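Local structure of similar to yteR (Bacilus subtilis) (Clostridium acetobutylicum, 4WU0) at residues N101-I106 with E149-D154; D75-G80 with A136-K141; A273-V278 with E289-A294. The protein is a family 105 glycoside hydrolase resembling YteR that probably hydrolyses unsaturated rhamnogalacturonan fragments derived from pectin. All coordinates share one frame; numbering follows the deposited sequence.

Interaction 1: residues N101-I106 with E149-D154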
ATOM      1  N   ASN A 101      -7.353  19.691  -5.675  1.00 16.89           N
ATOM      2  CA  ASN A 101      -6.343  20.199  -4.754  1.00 19.38           C
ATOM      3  C   ASN A 101      -5.189  19.216  -4.591  1.00 19.80           C
ATOM      4  O   ASN A 101      -4.029  19.619  -4.570  1.00 20.15           O
ATOM      5  CB  ASN A 101      -6.963  20.557  -3.389  1.00 19.42           C
ATOM      6  CG  ASN A 101      -7.867  21.775  -3.459  1.00 25.82           C
ATOM      7  OD1 ASN A 101      -7.654  22.681  -4.277  1.00 28.88           O
ATOM      8  ND2 ASN A 101      -8.893  21.805  -2.604  1.00 24.95           N
ATOM      9  N   LEU A 102      -5.485  17.919  -4.493  1.00 16.87           N
ATOM     10  CA  LEU A 102      -4.427  16.936  -4.388  1.00 16.68           C
ATOM     11  C   LEU A 102      -3.623  16.854  -5.675  1.00 13.86           C
ATOM     12  O   LEU A 102      -2.402  16.757  -5.638  1.00 15.79           O
ATOM     13  CB  LEU A 102      -5.006  15.552  -4.067  1.00 15.92           C
ATOM     14  CG  LEU A 102      -5.652  15.430  -2.686  1.00 15.96           C
ATOM     15  CD1 LEU A 102      -6.360  14.078  -2.585  1.00 18.39           C
ATOM     16  CD2 LEU A 102      -4.632  15.582  -1.549  1.00 16.08           C
ATOM     17  N   ARG A 103      -4.300  16.900  -6.818  1.00 14.49           N
ATOM     18  CA  ARG A 103      -3.615  16.812  -8.097  1.00 15.18           C
ATOM     19  C   ARG A 103      -2.620  17.956  -8.281  1.00 16.32           C
ATOM     20  O   ARG A 103      -1.578  17.786  -8.926  1.00 17.86           O
ATOM     21  CB  ARG A 103      -4.638  16.774  -9.237  1.00 15.09           C
ATOM     22  CG  ARG A 103      -4.047  16.881 -10.628  1.00 16.44           C
ATOM     23  CD  ARG A 103      -3.169  15.708 -10.976  1.00 15.44           C
ATOM     24  NE  ARG A 103      -2.653  15.824 -12.331  1.00 17.22           N
ATOM     25  CZ  ARG A 103      -1.620  16.589 -12.672  1.00 17.60           C
ATOM     26  NH1 ARG A 103      -0.981  17.309 -11.748  1.00 19.83           N
ATOM     27  NH2 ARG A 103      -1.204  16.628 -13.927  1.00 20.45           N
ATOM     28  N   LYS A 104      -2.944  19.128  -7.731  1.00 15.88           N
ATOM     29  CA  LYS A 104      -2.046  20.278  -7.817  1.00 16.76           C
ATOM     30  C   LYS A 104      -0.682  19.992  -7.153  1.00 16.32           C
ATOM     31  O   LYS A 104       0.322  20.548  -7.552  1.00 17.17           O
ATOM     32  CB  LYS A 104      -2.716  21.528  -7.228  1.00 18.26           C
ATOM     33  CG  LYS A 104      -1.870  22.788  -7.228  1.00 28.32           C
ATOM     34  CD  LYS A 104      -1.406  23.129  -8.619  1.00 39.67           C
ATOM     35  CE  LYS A 104      -0.681  24.467  -8.686  1.00 47.30           C
ATOM     36  NZ  LYS A 104       0.091  24.580  -9.949  1.00 46.07           N
ATOM     37  N   GLN A 105      -0.637  19.117  -6.160  1.00 16.12           N
ATOM     38  CA  GLN A 105       0.643  18.763  -5.543  1.00 15.18           C
ATOM     39  C   GLN A 105       1.610  18.142  -6.555  1.00 15.06           C
ATOM     40  O   GLN A 105       2.809  18.371  -6.516  1.00 16.69           O
ATOM     41  CB  GLN A 105       0.430  17.787  -4.387  1.00 17.20           C
ATOM     42  CG  GLN A 105       1.701  17.516  -3.604  1.00 17.97           C
ATOM     43  CD  GLN A 105       1.476  16.645  -2.379  1.00 16.10           C
ATOM     44  OE1 GLN A 105       0.491  16.793  -1.657  1.00 17.66           O
ATOM     45  NE2 GLN A 105       2.418  15.735  -2.136  1.00 13.41           N
ATOM     46  N   ILE A 106       1.063  17.351  -7.470  1.00 14.74           N
ATOM     47  CA  ILE A 106       1.866  16.662  -8.463  1.00 16.39           C
ATOM     48  C   ILE A 106       2.567  17.629  -9.401  1.00 15.85           C
ATOM     49  O   ILE A 106       3.643  17.326  -9.916  1.00 19.40           O
ATOM     50  CB  ILE A 106       1.004  15.603  -9.196  1.00 15.56           C
ATOM     51  CG1 ILE A 106       0.700  14.482  -8.219  1.00 18.03           C
ATOM     52  CG2 ILE A 106       1.720  15.041 -10.415  1.00 19.60           C
ATOM     53  CD1 ILE A 106      -0.395  13.506  -8.674  1.00 19.76           C
ATOM     54  N   GLU A 149      -3.989  10.677 -21.013  1.00 18.61           N
ATOM     55  CA  GLU A 149      -3.330   9.371 -21.014  1.00 17.42           C
ATOM     56  C   GLU A 149      -1.817   9.433 -21.157  1.00 17.50           C
ATOM     57  O   GLU A 149      -1.129   8.511 -20.716  1.00 17.23           O
ATOM     58  CB  GLU A 149      -3.901   8.474 -22.133  1.00 18.71           C
ATOM     59  CG  GLU A 149      -5.266   7.914 -21.829  1.00 20.27           C
ATOM     60  CD  GLU A 149      -5.761   6.899 -22.848  1.00 23.58           C
ATOM     61  OE1 GLU A 149      -5.312   6.930 -24.025  1.00 20.90           O
ATOM     62  OE2 GLU A 149      -6.630   6.072 -22.454  1.00 24.14           O
ATOM     63  N   LYS A 150      -1.290  10.478 -21.801  1.00 18.81           N
ATOM     64  CA  LYS A 150       0.157  10.616 -21.906  1.00 18.76           C
ATOM     65  C   LYS A 150       0.827  10.597 -20.518  1.00 17.95           C
ATOM     66  O   LYS A 150       1.998  10.201 -20.380  1.00 18.84           O
ATOM     67  CB  LYS A 150       0.515  11.912 -22.628  1.00 27.17           C
ATOM     68  CG  LYS A 150       1.963  11.982 -23.105  1.00 29.05           C
ATOM     69  CD  LYS A 150       2.300  10.806 -24.021  1.00 43.12           C
ATOM     70  CE  LYS A 150       3.654  10.953 -24.690  1.00 47.89           C
ATOM     71  NZ  LYS A 150       4.022   9.688 -25.410  1.00 56.07           N
ATOM     72  N   GLU A 151       0.085  11.022 -19.497  1.00 16.96           N
ATOM     73  CA  GLU A 151       0.632  11.097 -18.143  1.00 16.30           C
ATOM     74  C   GLU A 151       0.966   9.733 -17.591  1.00 15.71           C
ATOM     75  O   GLU A 151       1.760   9.607 -16.657  1.00 15.67           O
ATOM     76  CB  GLU A 151      -0.343  11.808 -17.211  1.00 16.78           C
ATOM     77  CG  GLU A 151      -0.518  13.266 -17.577  1.00 16.68           C
ATOM     78  CD  GLU A 151      -1.577  13.964 -16.751  1.00 22.36           C
ATOM     79  OE1 GLU A 151      -1.296  14.301 -15.591  1.00 20.10           O
ATOM     80  OE2 GLU A 151      -2.687  14.210 -17.270  1.00 30.81           O
ATOM     81  N   PHE A 152       0.368   8.692 -18.141  1.00 15.75           N
ATOM     82  CA  PHE A 152       0.732   7.347 -17.688  1.00 15.34           C
ATOM     83  C   PHE A 152       2.227   7.051 -17.909  1.00 15.56           C
ATOM     84  O   PHE A 152       2.806   6.234 -17.182  1.00 15.17           O
ATOM     85  CB  PHE A 152      -0.112   6.276 -18.390  1.00 15.57           C
ATOM     86  CG  PHE A 152      -1.534   6.184 -17.903  1.00 15.30           C
ATOM     87  CD1 PHE A 152      -1.816   5.938 -16.575  1.00 14.66           C
ATOM     88  CD2 PHE A 152      -2.598   6.269 -18.797  1.00 15.81           C
ATOM     89  CE1 PHE A 152      -3.127   5.829 -16.129  1.00 15.05           C
ATOM     90  CE2 PHE A 152      -3.913   6.151 -18.348  1.00 16.63           C
ATOM     91  CZ  PHE A 152      -4.165   5.930 -17.007  1.00 17.91           C
ATOM     92  N   ASP A 153       2.845   7.673 -18.908  1.00 16.27           N
ATOM     93  CA  ASP A 153       4.264   7.438 -19.194  1.00 16.71           C
ATOM     94  C   ASP A 153       5.134   7.840 -18.008  1.00 16.80           C
ATOM     95  O   ASP A 153       6.151   7.214 -17.735  1.00 17.04           O
ATOM     96  CB  ASP A 153       4.737   8.277 -20.400  1.00 19.39           C
ATOM     97  CG  ASP A 153       4.154   7.833 -21.736  1.00 28.02           C
ATOM     98  OD1 ASP A 153       3.285   6.937 -21.796  1.00 20.29           O
ATOM     99  OD2 ASP A 153       4.571   8.431 -22.759  1.00 23.65           O
ATOM    100  N   ASP A 154       4.737   8.917 -17.342  1.00 17.33           N
ATOM    101  CA  ASP A 154       5.428   9.430 -16.160  1.00 15.79           C
ATOM    102  C   ASP A 154       5.330   8.389 -15.058  1.00 16.77           C
ATOM    103  O   ASP A 154       6.339   7.978 -14.483  1.00 18.54           O
ATOM    104  CB  ASP A 154       4.763  10.751 -15.755  1.00 18.02           C
ATOM    105  CG  ASP A 154       5.361  11.389 -14.509  1.00 25.87           C
ATOM    106  OD1 ASP A 154       6.258  10.811 -13.855  1.00 20.53           O
ATOM    107  OD2 ASP A 154       4.893  12.492 -14.180  1.00 21.25           O
TER
HETATM  108  O   HOH W   1      -4.060  14.613 -14.530  1.00 19.67           O
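R103 of helix 93-108 and E151, in the segment leading into helix 152-166, reach toward each other from opposite directions and are joined at the protein surface through charge. The salt bridge runs from R103 NH2 to E151 OE1 at 2.9 Å, and its hydrogen bond is markedly bent, with an N-H...O angle of 136°. OE1 is met on its syn side, yet the donor stands 32° out of the carboxylate plane. The guanidinium and carboxylate planes are turned 58° apart, consistent with a single N-H...O bond rather than the flat two-bond pairing. CG of R103 lies anti to the backbone N and the chain bends at chi2, which brings the guanidinium across the gap; E151 extends beyond CG to meet it.

Water adds a second link. Water 1 sits at the edge of the guanidinium, in its plane, accepting from R103 NE at 2.9 Å and donating to E151 OE1 at 3.0 Å. The hydroxyl of Y139 on helix 129-146 is a probable further hydrogen-bond partner of OE1, which would make three partners gripping this one oxygen. The other ends are held nearer home: R103 NH1 pairs with D107 and E151 OE2 with the backbone N of E148. These bonds restrict rotation of both flat groups, and the nearby positive charge would be expected to favour the ionised carboxylate.

Only about 71 Å² is buried between the two segments. The contact is a peripheral ionic and water-mediated tie between helix 93-108 and the segment leading into helix 152-166, beside helix 129-146, which R103 touches through Y139 and Y142, in the (alpha/alpha)6-barrel fold of six-hairpin glycosidases.

Interaction 2: residues D75-G80 with A136-K141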
ATOM      1  N   ASP A  75       2.742  10.709   1.010  1.00 13.92           N
ATOM      2  CA  ASP A  75       1.716   9.960   1.758  1.00 13.00           C
ATOM      3  C   ASP A  75       0.375  10.641   1.667  1.00 14.05           C
ATOM      4  O   ASP A  75      -0.666   9.972   1.702  1.00 15.15           O
ATOM      5  CB  ASP A  75       2.031   9.808   3.249  1.00 15.09           C
ATOM      6  CG  ASP A  75       3.175   8.878   3.533  1.00 18.74           C
ATOM      7  OD1 ASP A  75       3.549   8.072   2.666  1.00 18.73           O
ATOM      8  OD2 ASP A  75       3.716   8.956   4.647  1.00 17.63           O
ATOM      9  N   HIS A  76       0.390  11.970   1.584  1.00 14.55           N
ATOM     10  CA  HIS A  76      -0.841  12.758   1.583  1.00 13.99           C
ATOM     11  C   HIS A  76      -1.687  12.608   0.325  1.00 14.16           C
ATOM     12  O   HIS A  76      -2.821  13.083   0.302  1.00 15.31           O
ATOM     13  CB  HIS A  76      -0.518  14.236   1.773  1.00 15.55           C
ATOM     14  CG  HIS A  76      -0.180  14.588   3.176  1.00 17.08           C
ATOM     15  ND1 HIS A  76      -0.128  13.648   4.180  1.00 21.82           N
ATOM     16  CD2 HIS A  76       0.099  15.775   3.759  1.00 21.25           C
ATOM     17  CE1 HIS A  76       0.175  14.243   5.321  1.00 26.89           C
ATOM     18  NE2 HIS A  76       0.315  15.531   5.091  1.00 29.46           N
ATOM     19  N   LEU A  77      -1.173  11.936  -0.705  1.00 12.08           N
ATOM     20  CA  LEU A  77      -1.947  11.671  -1.916  1.00 11.24           C
ATOM     21  C   LEU A  77      -2.806  10.412  -1.838  1.00 12.10           C
ATOM     22  O   LEU A  77      -3.761  10.265  -2.591  1.00 13.01           O
ATOM     23  CB  LEU A  77      -1.031  11.593  -3.140  1.00 12.24           C
ATOM     24  CG  LEU A  77      -0.235  12.872  -3.387  1.00 14.10           C
ATOM     25  CD1 LEU A  77       0.616  12.692  -4.629  1.00 17.73           C
ATOM     26  CD2 LEU A  77      -1.119  14.104  -3.535  1.00 19.51           C
ATOM     27  N   ASN A  78      -2.471   9.493  -0.948  1.00 12.02           N
ATOM     28  CA  ASN A  78      -3.140   8.201  -0.990  1.00 12.95           C
ATOM     29  C   ASN A  78      -4.657   8.290  -0.817  1.00 13.46           C
ATOM     30  O   ASN A  78      -5.399   7.547  -1.446  1.00 12.84           O
ATOM     31  CB  ASN A  78      -2.614   7.252   0.057  1.00 11.79           C
ATOM     32  CG  ASN A  78      -3.056   5.827  -0.228  1.00 12.14           C
ATOM     33  OD1 ASN A  78      -2.736   5.285  -1.278  1.00 13.64           O
ATOM     34  ND2 ASN A  78      -3.837   5.242   0.657  1.00 13.56           N
ATOM     35  N   ASN A  79      -5.102   9.186   0.054  1.00 13.64           N
ATOM     36  CA  ASN A  79      -6.519   9.313   0.362  1.00 12.64           C
ATOM     37  C   ASN A  79      -7.321   9.906  -0.806  1.00 15.47           C
ATOM     38  O   ASN A  79      -8.534   9.910  -0.785  1.00 14.27           O
ATOM     39  CB  ASN A  79      -6.711  10.121   1.642  1.00 13.07           C
ATOM     40  CG  ASN A  79      -6.298   9.374   2.880  1.00 14.15           C
ATOM     41  OD1 ASN A  79      -6.086   8.160   2.865  1.00 14.11           O
ATOM     42  ND2 ASN A  79      -6.193  10.093   3.983  1.00 15.81           N
ATOM     43  N   GLY A  80      -6.637  10.362  -1.853  1.00 13.79           N
ATOM     44  CA  GLY A  80      -7.326  10.710  -3.068  1.00 13.19           C
ATOM     45  C   GLY A  80      -8.028   9.528  -3.733  1.00 12.17           C
ATOM     46  O   GLY A  80      -8.994   9.700  -4.470  1.00 14.93           O
ATOM     47  N   ALA A 136       2.397   7.545  -7.102  1.00 14.07           N
ATOM     48  CA  ALA A 136       2.265   7.082  -8.477  1.00 16.82           C
ATOM     49  C   ALA A 136       0.962   6.338  -8.724  1.00 14.66           C
ATOM     50  O   ALA A 136       0.319   6.546  -9.754  1.00 13.54           O
ATOM     51  CB  ALA A 136       3.439   6.208  -8.842  1.00 13.57           C
ATOM     52  N   THR A 137       0.557   5.478  -7.788  1.00 13.03           N
ATOM     53  CA  THR A 137      -0.675   4.711  -7.951  1.00 12.85           C
ATOM     54  C   THR A 137      -1.935   5.589  -7.876  1.00 11.99           C
ATOM     55  O   THR A 137      -2.895   5.372  -8.620  1.00 13.23           O
ATOM     56  CB  THR A 137      -0.752   3.520  -6.945  1.00 12.22           C
ATOM     57  OG1 THR A 137       0.403   2.694  -7.126  1.00 12.55           O
ATOM     58  CG2 THR A 137      -1.985   2.670  -7.130  1.00 12.98           C
ATOM     59  N   PHE A 138      -1.961   6.546  -6.964  1.00 11.97           N
ATOM     60  CA  PHE A 138      -3.062   7.489  -6.933  1.00 12.90           C
ATOM     61  C   PHE A 138      -3.106   8.266  -8.246  1.00 12.89           C
ATOM     62  O   PHE A 138      -4.178   8.461  -8.836  1.00 12.83           O
ATOM     63  CB  PHE A 138      -2.921   8.490  -5.795  1.00 14.60           C
ATOM     64  CG  PHE A 138      -3.702   9.761  -6.027  1.00 12.75           C
ATOM     65  CD1 PHE A 138      -5.083   9.749  -6.001  1.00 13.02           C
ATOM     66  CD2 PHE A 138      -3.065  10.956  -6.328  1.00 15.47           C
ATOM     67  CE1 PHE A 138      -5.820  10.929  -6.243  1.00 14.42           C
ATOM     68  CE2 PHE A 138      -3.793  12.121  -6.558  1.00 15.74           C
ATOM     69  CZ  PHE A 138      -5.172  12.100  -6.506  1.00 14.96           C
ATOM     70  N   TYR A 139      -1.933   8.710  -8.696  1.00 12.58           N
ATOM     71  CA  TYR A 139      -1.834   9.496  -9.920  1.00 12.95           C
ATOM     72  C   TYR A 139      -2.405   8.681 -11.093  1.00 13.13           C
ATOM     73  O   TYR A 139      -3.153   9.195 -11.910  1.00 13.48           O
ATOM     74  CB  TYR A 139      -0.365   9.917 -10.144  1.00 13.77           C
ATOM     75  CG  TYR A 139      -0.098  10.897 -11.252  1.00 13.55           C
ATOM     76  CD1 TYR A 139      -1.119  11.629 -11.844  1.00 13.95           C
ATOM     77  CD2 TYR A 139       1.204  11.126 -11.680  1.00 15.08           C
ATOM     78  CE1 TYR A 139      -0.849  12.511 -12.854  1.00 14.59           C
ATOM     79  CE2 TYR A 139       1.474  12.009 -12.685  1.00 15.70           C
ATOM     80  CZ  TYR A 139       0.451  12.699 -13.269  1.00 14.75           C
ATOM     81  OH  TYR A 139       0.740  13.587 -14.289  1.00 18.39           O
ATOM     82  N   ALA A 140      -2.106   7.386 -11.145  1.00 12.87           N
ATOM     83  CA  ALA A 140      -2.666   6.534 -12.191  1.00 13.13           C
ATOM     84  C   ALA A 140      -4.186   6.472 -12.147  1.00 14.10           C
ATOM     85  O   ALA A 140      -4.855   6.563 -13.176  1.00 14.06           O
ATOM     86  CB  ALA A 140      -2.074   5.118 -12.103  1.00 15.52           C
ATOM     87  N   LYS A 141      -4.746   6.290 -10.951  1.00 13.69           N
ATOM     88  CA  LYS A 141      -6.198   6.268 -10.815  1.00 14.25           C
ATOM     89  C   LYS A 141      -6.800   7.612 -11.206  1.00 13.71           C
ATOM     90  O   LYS A 141      -7.856   7.664 -11.820  1.00 14.86           O
ATOM     91  CB  LYS A 141      -6.594   5.844  -9.402  1.00 14.21           C
ATOM     92  CG  LYS A 141      -6.165   4.395  -9.109  1.00 22.46           C
ATOM     93  CD  LYS A 141      -6.430   3.981  -7.689  1.00 36.20           C
ATOM     94  CE  LYS A 141      -6.218   2.473  -7.519  1.00 34.21           C
ATOM     95  NZ  LYS A 141      -7.240   1.665  -8.261  1.00 38.28           N
TER
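The ring of F138 packs against the backbone of L77 and G80. The carbonyl oxygen L77 O stands over one face, displaced toward the rim, and comes to 3.5 Å from F138 CG. Beside it, L77 CB touches F138 CD2 at 3.8 Å. Farther along the ring, F138 CE1 meets G80 CA, also at 3.5 Å, and the absence of a side chain on G80 lets its backbone come this close.

What sets these groups in place is a type I beta turn from L77 to G80, in which G80 N donates to L77 O at 3.0 Å; the oxygen lying over the ring is thus already satisfied by the turn. On the other side, F138 CG is anti to its backbone N (chi1 158°), which swings the ring from its helix toward the turn.

Around this shell, L99 of helix 93-108 and K81 also touch F138, while L77 leans on Q105. N78 and N79 point their CB atoms away from 136-141, and N78 ND2 bonds to Y25 O and N79 ND2 to G24 O.

This is buried packing of a helix 129-146 aromatic on the turn leading into helix 80-90, within the (alpha/alpha)6 barrel of the family.

Interaction 3: residues A273-V278 with E289-A294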
ATOM      1  N   ALA A 273      -1.990  -8.921  -3.663  1.00 13.60           N
ATOM      2  CA  ALA A 273      -1.341  -8.813  -4.969  1.00 12.19           C
ATOM      3  C   ALA A 273      -1.289 -10.151  -5.718  1.00 15.93           C
ATOM      4  O   ALA A 273      -1.450 -10.183  -6.944  1.00 17.68           O
ATOM      5  CB  ALA A 273       0.049  -8.215  -4.817  1.00 15.41           C
ATOM      6  N   LEU A 274      -1.047 -11.244  -4.998  1.00 15.50           N
ATOM      7  CA  LEU A 274      -1.061 -12.569  -5.623  1.00 13.79           C
ATOM      8  C   LEU A 274      -2.425 -12.855  -6.206  1.00 14.23           C
ATOM      9  O   LEU A 274      -2.554 -13.292  -7.361  1.00 15.58           O
ATOM     10  CB  LEU A 274      -0.713 -13.677  -4.623  1.00 15.30           C
ATOM     11  CG  LEU A 274       0.691 -13.750  -4.042  1.00 20.08           C
ATOM     12  CD1 LEU A 274       0.759 -14.831  -2.956  1.00 21.66           C
ATOM     13  CD2 LEU A 274       1.707 -14.049  -5.127  1.00 28.07           C
ATOM     14  N   LEU A 275      -3.456 -12.645  -5.397  1.00 15.87           N
ATOM     15  CA  LEU A 275      -4.815 -12.964  -5.799  1.00 16.41           C
ATOM     16  C   LEU A 275      -5.272 -12.084  -6.955  1.00 13.15           C
ATOM     17  O   LEU A 275      -5.817 -12.564  -7.945  1.00 15.34           O
ATOM     18  CB  LEU A 275      -5.785 -12.833  -4.626  1.00 15.03           C
ATOM     19  CG  LEU A 275      -5.690 -13.972  -3.588  1.00 15.35           C
ATOM     20  CD1 LEU A 275      -6.368 -13.535  -2.296  1.00 17.56           C
ATOM     21  CD2 LEU A 275      -6.273 -15.277  -4.103  1.00 18.56           C
ATOM     22  N   LYS A 276      -5.062 -10.777  -6.825  1.00 14.32           N
ATOM     23  CA  LYS A 276      -5.473  -9.856  -7.883  1.00 15.21           C
ATOM     24  C   LYS A 276      -4.668 -10.075  -9.159  1.00 15.09           C
ATOM     25  O   LYS A 276      -5.204 -10.013 -10.265  1.00 14.76           O
ATOM     26  CB  LYS A 276      -5.297  -8.409  -7.405  1.00 14.18           C
ATOM     27  CG  LYS A 276      -5.704  -7.384  -8.433  1.00 14.59           C
ATOM     28  CD  LYS A 276      -5.901  -5.997  -7.816  1.00 14.37           C
ATOM     29  CE  LYS A 276      -6.333  -4.975  -8.837  1.00 18.32           C
ATOM     30  NZ  LYS A 276      -6.786  -3.734  -8.184  1.00 19.64           N
ATOM     31  N   GLY A 277      -3.377 -10.357  -8.996  1.00 15.31           N
ATOM     32  CA  GLY A 277      -2.514 -10.612 -10.141  1.00 17.63           C
ATOM     33  C   GLY A 277      -2.970 -11.832 -10.920  1.00 17.82           C
ATOM     34  O   GLY A 277      -2.965 -11.827 -12.151  1.00 17.29           O
ATOM     35  N   VAL A 278      -3.395 -12.878 -10.219  1.00 16.77           N
ATOM     36  CA  VAL A 278      -3.937 -14.049 -10.903  1.00 15.37           C
ATOM     37  C   VAL A 278      -5.258 -13.713 -11.599  1.00 20.99           C
ATOM     38  O   VAL A 278      -5.486 -14.112 -12.755  1.00 19.58           O
ATOM     39  CB  VAL A 278      -4.138 -15.241  -9.918  1.00 15.24           C
ATOM     40  CG1 VAL A 278      -4.916 -16.371 -10.580  1.00 18.26           C
ATOM     41  CG2 VAL A 278      -2.790 -15.741  -9.394  1.00 17.28           C
ATOM     42  N   GLU A 289      -3.633 -22.054  -6.047  1.00 18.59           N
ATOM     43  CA  GLU A 289      -3.649 -22.780  -4.769  1.00 19.98           C
ATOM     44  C   GLU A 289      -2.672 -22.157  -3.772  1.00 16.85           C
ATOM     45  O   GLU A 289      -2.953 -22.079  -2.566  1.00 17.77           O
ATOM     46  CB  GLU A 289      -3.384 -24.269  -4.958  1.00 18.38           C
ATOM     47  CG  GLU A 289      -4.516 -25.019  -5.656  1.00 34.79           C
ATOM     48  CD  GLU A 289      -5.863 -24.861  -4.962  1.00 40.34           C
ATOM     49  OE1 GLU A 289      -5.914 -24.956  -3.717  1.00 39.76           O
ATOM     50  OE2 GLU A 289      -6.871 -24.632  -5.669  1.00 47.75           O
ATOM     51  N   THR A 290      -1.534 -21.679  -4.261  1.00 16.96           N
ATOM     52  CA  THR A 290      -0.568 -20.993  -3.399  1.00 16.29           C
ATOM     53  C   THR A 290      -1.200 -19.767  -2.768  1.00 18.66           C
ATOM     54  O   THR A 290      -1.042 -19.510  -1.578  1.00 18.82           O
ATOM     55  CB  THR A 290       0.666 -20.596  -4.213  1.00 18.08           C
ATOM     56  OG1 THR A 290       1.311 -21.794  -4.649  1.00 21.05           O
ATOM     57  CG2 THR A 290       1.642 -19.771  -3.411  1.00 21.04           C
ATOM     58  N   ALA A 291      -1.919 -19.005  -3.579  1.00 14.90           N
ATOM     59  CA  ALA A 291      -2.541 -17.771  -3.116  1.00 15.91           C
ATOM     60  C   ALA A 291      -3.630 -18.061  -2.080  1.00 15.34           C
ATOM     61  O   ALA A 291      -3.733 -17.360  -1.062  1.00 16.66           O
ATOM     62  CB  ALA A 291      -3.106 -16.976  -4.292  1.00 16.89           C
ATOM     63  N   LYS A 292      -4.438 -19.079  -2.339  1.00 15.42           N
ATOM     64  CA  LYS A 292      -5.495 -19.485  -1.421  1.00 15.68           C
ATOM     65  C   LYS A 292      -4.923 -19.938  -0.077  1.00 16.61           C
ATOM     66  O   LYS A 292      -5.436 -19.583   0.977  1.00 17.80           O
ATOM     67  CB  LYS A 292      -6.331 -20.593  -2.045  1.00 21.13           C
ATOM     68  CG  LYS A 292      -7.251 -20.057  -3.119  1.00 21.65           C
ATOM     69  CD  LYS A 292      -7.751 -21.124  -4.074  1.00 30.02           C
ATOM     70  CE  LYS A 292      -8.430 -22.252  -3.394  1.00 31.11           C
ATOM     71  NZ  LYS A 292      -8.946 -23.217  -4.436  1.00 30.86           N
ATOM     72  N   GLU A 293      -3.873 -20.742  -0.139  1.00 16.61           N
ATOM     73  CA  GLU A 293      -3.225 -21.253   1.066  1.00 15.36           C
ATOM     74  C   GLU A 293      -2.628 -20.121   1.900  1.00 15.73           C
ATOM     75  O   GLU A 293      -2.729 -20.111   3.134  1.00 17.54           O
ATOM     76  CB  GLU A 293      -2.152 -22.258   0.653  1.00 19.00           C
ATOM     77  CG  GLU A 293      -1.369 -22.846   1.753  1.00 34.50           C
ATOM     78  CD  GLU A 293      -0.295 -23.798   1.231  1.00 45.21           C
ATOM     79  OE1 GLU A 293       0.550 -23.360   0.399  1.00 37.35           O
ATOM     80  OE2 GLU A 293      -0.303 -24.976   1.649  1.00 45.93           O
ATOM     81  N   ALA A 294      -2.037 -19.145   1.227  1.00 13.61           N
ATOM     82  CA  ALA A 294      -1.449 -18.002   1.915  1.00 13.68           C
ATOM     83  C   ALA A 294      -2.536 -17.163   2.583  1.00 14.19           C
ATOM     84  O   ALA A 294      -2.359 -16.695   3.713  1.00 13.44           O
ATOM     85  CB  ALA A 294      -0.609 -17.140   0.949  1.00 15.66           C
TER
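L274 and L275 of helix 264-279 pack on A291 of helix 288-302, and the two segments run antiparallel, forming an alpha-helical hairpin of the kind from which an (alpha/alpha)6 barrel is built. The chain turns back between them over a short connection, and the helices come near to each other: L275 CA and A291 CA are 6.0 Å apart.

The contact is apolar, burying about 197 Å² between the segments. A291 sends its methyl toward the opposing helix, where it settles between two leucines adjacent in sequence. L274 presents its CB, 4.1 Å from A291 CB, whereas L275 uses the end of its side chain. In L275, CG lies anti to the carbonyl carbon and beside the backbone N (chi1 -74°), and this bends the branch back toward A291 although the CB itself sets off at an angle to the partner helix. The small side chain of A291 is consistent with this close approach. Beyond the pair, L274 also touches V234 of helix 223-240, and L275 packs on E357 and Y358 of helix 345-360, so these neighbouring helices also touch the leucines.

Polar groups stay at the flank of the second helix. Three residues apart, K292 NZ and E289 OE2 form a salt bridge of 2.8 Å, on the syn side of the carboxylate.

The tightest approach across the hairpin is that of L275 CD2 to A291 CB, at 3.6 Å.

Interactions 1 and 2 are neighbours, with centres about 10 Å apart, and their segments alternate along the chain. Y139, in 136-141, links them directly: its OH lies 2.5 Å from E151 OE1, a short, probable hydrogen bond that ties the helix carrying F138 to the surface ion pair. L102 adds packing, its CD1 lying 3.5 Å from G80 CA. Interaction 1 is peripheral, whereas interaction 2 lies deeper, about 10 Å from the chain centre. Interaction 3 follows later in the chain, across the centre from interaction 2; their centres are about 24 Å apart and their nearest atoms about 5 Å, without touching.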